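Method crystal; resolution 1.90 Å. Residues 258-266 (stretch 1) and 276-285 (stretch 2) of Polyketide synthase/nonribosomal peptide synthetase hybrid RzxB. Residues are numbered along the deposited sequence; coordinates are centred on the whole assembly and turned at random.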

# COMPACT_ATOMS: atom_id res chain seq x y z
N ALA A 258 3.18 -2.43 -22.29
CA ALA A 258 3.85 -3.68 -21.95
C ALA A 258 5.23 -3.37 -21.36
O ALA A 258 5.82 -2.34 -21.68
CB ALA A 258 3.97 -4.57 -23.17
N PRO A 259 5.75 -4.27 -20.50
CA PRO A 259 5.15 -5.53 -20.05
C PRO A 259 4.45 -5.39 -18.70
O PRO A 259 4.51 -6.30 -17.88
CB PRO A 259 6.37 -6.44 -19.93
CG PRO A 259 7.43 -5.51 -19.41
CD PRO A 259 7.13 -4.14 -20.01
N ASP A 260 3.78 -4.26 -18.48
CA ASP A 260 3.26 -3.90 -17.17
C ASP A 260 1.75 -4.06 -17.11
O ASP A 260 1.08 -4.30 -18.12
CB ASP A 260 3.66 -2.46 -16.82
CG ASP A 260 5.14 -2.21 -17.01
OD1 ASP A 260 5.92 -3.17 -16.82
OD2 ASP A 260 5.53 -1.07 -17.34
N TYR A 261 1.23 -3.95 -15.89
CA TYR A 261 -0.20 -4.04 -15.62
C TYR A 261 -0.60 -2.86 -14.75
O TYR A 261 0.15 -2.45 -13.86
CB TYR A 261 -0.55 -5.36 -14.92
CG TYR A 261 -0.12 -6.58 -15.69
CD1 TYR A 261 1.18 -7.06 -15.60
CD2 TYR A 261 -1.01 -7.25 -16.52
CE1 TYR A 261 1.58 -8.18 -16.31
CE2 TYR A 261 -0.62 -8.37 -17.23
CZ TYR A 261 0.67 -8.83 -17.12
OH TYR A 261 1.07 -9.94 -17.82
N CYS A 262 -1.79 -2.31 -15.01
CA CYS A 262 -2.26 -1.12 -14.32
C CYS A 262 -3.71 -1.30 -13.88
O CYS A 262 -4.51 -1.90 -14.60
CB CYS A 262 -2.13 0.12 -15.22
SG CYS A 262 -2.44 1.68 -14.37
N PHE A 263 -4.03 -0.77 -12.70
CA PHE A 263 -5.36 -0.93 -12.12
C PHE A 263 -5.75 0.34 -11.38
O PHE A 263 -4.90 1.09 -10.91
CB PHE A 263 -5.41 -2.11 -11.14
CG PHE A 263 -4.95 -3.42 -11.72
CD1 PHE A 263 -3.61 -3.76 -11.69
CD2 PHE A 263 -5.85 -4.30 -12.28
CE1 PHE A 263 -3.18 -4.96 -12.22
CE2 PHE A 263 -5.43 -5.50 -12.82
CZ PHE A 263 -4.09 -5.83 -12.78
N ASP A 264 -7.06 0.56 -11.28
CA ASP A 264 -7.63 1.52 -10.34
C ASP A 264 -8.39 0.75 -9.27
O ASP A 264 -9.08 -0.23 -9.56
CB ASP A 264 -8.56 2.51 -11.04
CG ASP A 264 -7.89 3.23 -12.19
OD1 ASP A 264 -6.83 3.85 -11.98
OD2 ASP A 264 -8.44 3.19 -13.32
N LEU A 265 -8.26 1.21 -8.02
CA LEU A 265 -8.91 0.56 -6.89
C LEU A 265 -9.64 1.60 -6.05
O LEU A 265 -9.24 2.76 -5.99
CB LEU A 265 -7.90 -0.19 -6.00
CG LEU A 265 -7.13 -1.36 -6.61
CD1 LEU A 265 -5.95 -0.87 -7.45
CD2 LEU A 265 -6.64 -2.31 -5.52
N ALA A 266 -10.72 1.16 -5.41
CA ALA A 266 -11.45 1.99 -4.47
C ALA A 266 -11.84 1.12 -3.28
O ALA A 266 -12.34 0.01 -3.46
CB ALA A 266 -12.69 2.61 -5.11
N ALA A 276 -11.02 5.17 0.60
CA ALA A 276 -9.73 5.43 -0.03
C ALA A 276 -9.82 5.07 -1.50
O ALA A 276 -10.60 4.21 -1.90
CB ALA A 276 -8.61 4.64 0.65
N ILE A 277 -8.99 5.74 -2.30
CA ILE A 277 -8.95 5.56 -3.75
C ILE A 277 -7.50 5.44 -4.18
O ILE A 277 -6.65 6.22 -3.75
CB ILE A 277 -9.64 6.73 -4.49
CG1 ILE A 277 -11.12 6.81 -4.12
CG2 ILE A 277 -9.47 6.57 -6.00
CD1 ILE A 277 -11.80 8.06 -4.61
N LEU A 278 -7.22 4.45 -5.03
CA LEU A 278 -5.92 4.29 -5.67
C LEU A 278 -6.12 4.34 -7.17
O LEU A 278 -6.78 3.46 -7.74
CB LEU A 278 -5.25 2.98 -5.27
CG LEU A 278 -4.62 2.88 -3.87
CD1 LEU A 278 -5.68 2.75 -2.80
CD2 LEU A 278 -3.67 1.69 -3.83
N ASN A 279 -5.55 5.36 -7.82
CA ASN A 279 -5.66 5.53 -9.26
C ASN A 279 -4.32 5.22 -9.92
O ASN A 279 -3.29 5.75 -9.51
CB ASN A 279 -6.12 6.94 -9.61
CG ASN A 279 -7.54 7.22 -9.17
OD1 ASN A 279 -8.42 6.38 -9.31
ND2 ASN A 279 -7.77 8.41 -8.63
N GLN A 280 -4.36 4.36 -10.93
CA GLN A 280 -3.19 4.04 -11.75
C GLN A 280 -2.09 3.39 -10.91
O GLN A 280 -0.97 3.90 -10.79
CB GLN A 280 -2.68 5.29 -12.48
CG GLN A 280 -3.75 5.99 -13.30
CD GLN A 280 -4.18 5.19 -14.52
OE1 GLN A 280 -3.34 4.80 -15.34
NE2 GLN A 280 -5.47 4.94 -14.64
N LEU A 281 -2.43 2.25 -10.32
CA LEU A 281 -1.48 1.41 -9.60
C LEU A 281 -0.81 0.48 -10.61
O LEU A 281 -1.46 -0.39 -11.19
CB LEU A 281 -2.17 0.62 -8.50
CG LEU A 281 -1.31 -0.40 -7.74
CD1 LEU A 281 -0.20 0.31 -6.98
CD2 LEU A 281 -2.18 -1.23 -6.80
N SER A 282 0.49 0.67 -10.83
CA SER A 282 1.23 -0.04 -11.86
C SER A 282 2.06 -1.17 -11.26
O SER A 282 2.85 -0.94 -10.34
CB SER A 282 2.14 0.92 -12.63
OG SER A 282 2.89 0.23 -13.62
N PHE A 283 1.88 -2.38 -11.79
CA PHE A 283 2.69 -3.54 -11.46
C PHE A 283 3.67 -3.81 -12.60
O PHE A 283 3.30 -3.74 -13.77
CB PHE A 283 1.82 -4.78 -11.23
CG PHE A 283 0.96 -4.71 -10.00
CD1 PHE A 283 -0.21 -3.97 -9.99
CD2 PHE A 283 1.32 -5.39 -8.85
CE1 PHE A 283 -1.01 -3.91 -8.86
CE2 PHE A 283 0.53 -5.34 -7.72
CZ PHE A 283 -0.63 -4.60 -7.72
N GLN A 284 4.91 -4.12 -12.25
CA GLN A 284 5.96 -4.32 -13.24
C GLN A 284 6.81 -5.52 -12.87
O GLN A 284 7.03 -5.78 -11.68
CB GLN A 284 6.84 -3.06 -13.35
CG GLN A 284 6.02 -1.81 -13.67
CD GLN A 284 6.85 -0.55 -13.67
OE1 GLN A 284 8.08 -0.59 -13.59
NE2 GLN A 284 6.17 0.59 -13.77
N PRO A 285 7.33 -6.25 -13.85
CA PRO A 285 8.27 -7.34 -13.55
C PRO A 285 9.48 -6.84 -12.76
O PRO A 285 10.04 -5.78 -13.04
CB PRO A 285 8.67 -7.86 -14.93
CG PRO A 285 7.48 -7.59 -15.77
CD PRO A 285 6.95 -6.25 -15.28
O HOH W 1 -9.91 4.08 -8.32

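The two strands, 261-266 and 276-284, run antiparallel, with 148° between their N-to-C directions and a closest axial approach of 4.5 Å; together the two stretches bury 751 Å² against each other. Read along the second strand, the contact begins at Ala276, whose methyl group does not reach the first stretch. Its backbone does: Ala276 O lies 3.5 Å from Ala266 CA, with an angle of 135° at the hydrogen, a CA-H...O contact. Ile277 then faces Ala266 in a non-hydrogen-bonded pair, the narrow kind, with the two CA atoms 4.4 Å apart. Ile277 CA also sits 3.6 Å from Leu265 O.

Leu278 forms the first hydrogen-bonded pair, with Leu265. Leu278 N donates to Leu265 O at 2.8 Å and 166°, and Leu265 N donates to Leu278 O at 2.7 Å and 174°; both bonds are short and nearly straight. Their side chains emerge on the same face of the sheet, CB of Leu278 being 4.2 Å from CB of Leu265. Leu278 O additionally approaches Asp264 CA at 3.4 Å.

At Asn279 and Gln280 the regular pairing breaks. Leu278 pairs with Leu265, yet the next hydrogen-bonded pair is Leu281 with Phe263: three residues advance on one strand against two on the other, which defines a beta bulge. The backbone of Gln280, at phi/psi 62/60, departs from the extended conformation of its neighbours. Asp264 serves this irregular site with its side chain: Gln280 N donates to Asp264 OD1 at 2.7 Å and 152°. The same oxygen accepts a weak bond from Gln280 NE2, at 3.2 Å and only 122°, so the carboxylate engages both the backbone and the side-chain amide of one residue. Gln280 CA-to-CB points away overall, but the side chain returns, bringing OE1 to 3.4 Å from Cys262 SG. Beside the bulge, water 1 lies within hydrogen-bonding geometry of both Asn279 OD1, at 2.9 Å, and Leu265 O, at 2.8 Å, linking the strands.

Leu281 restores the ladder. Its N donates to Phe263 O at 2.8 Å and 161°, while Phe263 N donates to Leu281 O at 3.0 Å and a more bent 144°. Leu281 O also meets Cys262 CA at 3.3 Å. On the face shared with Leu265, Leu281 CD2 packs 3.8 Å from Leu265 CD1.

Ser282 opposes Cys262 in another narrow pair, CA to CA 4.4 Å, and Ser282 CA contacts Tyr261 O at 3.3 Å. Phe283 closes the ladder: its N donates to Tyr261 O at 2.7 Å and 165°, and Tyr261 N returns a bond to Phe283 O at 3.0 Å and 169°. The Phe283 and Phe263 rings meet obliquely, centroids 5.8 Å apart and planes at 82°, with CD1 of Phe283 3.8 Å from CD1 of Phe263.

Beyond the ladder, Gln284 CG lies 3.4 Å from Asp260 OD1, and Pro285 CG approaches Pro259 CG at 4.2 Å, a loose apolar contact at the exposed end.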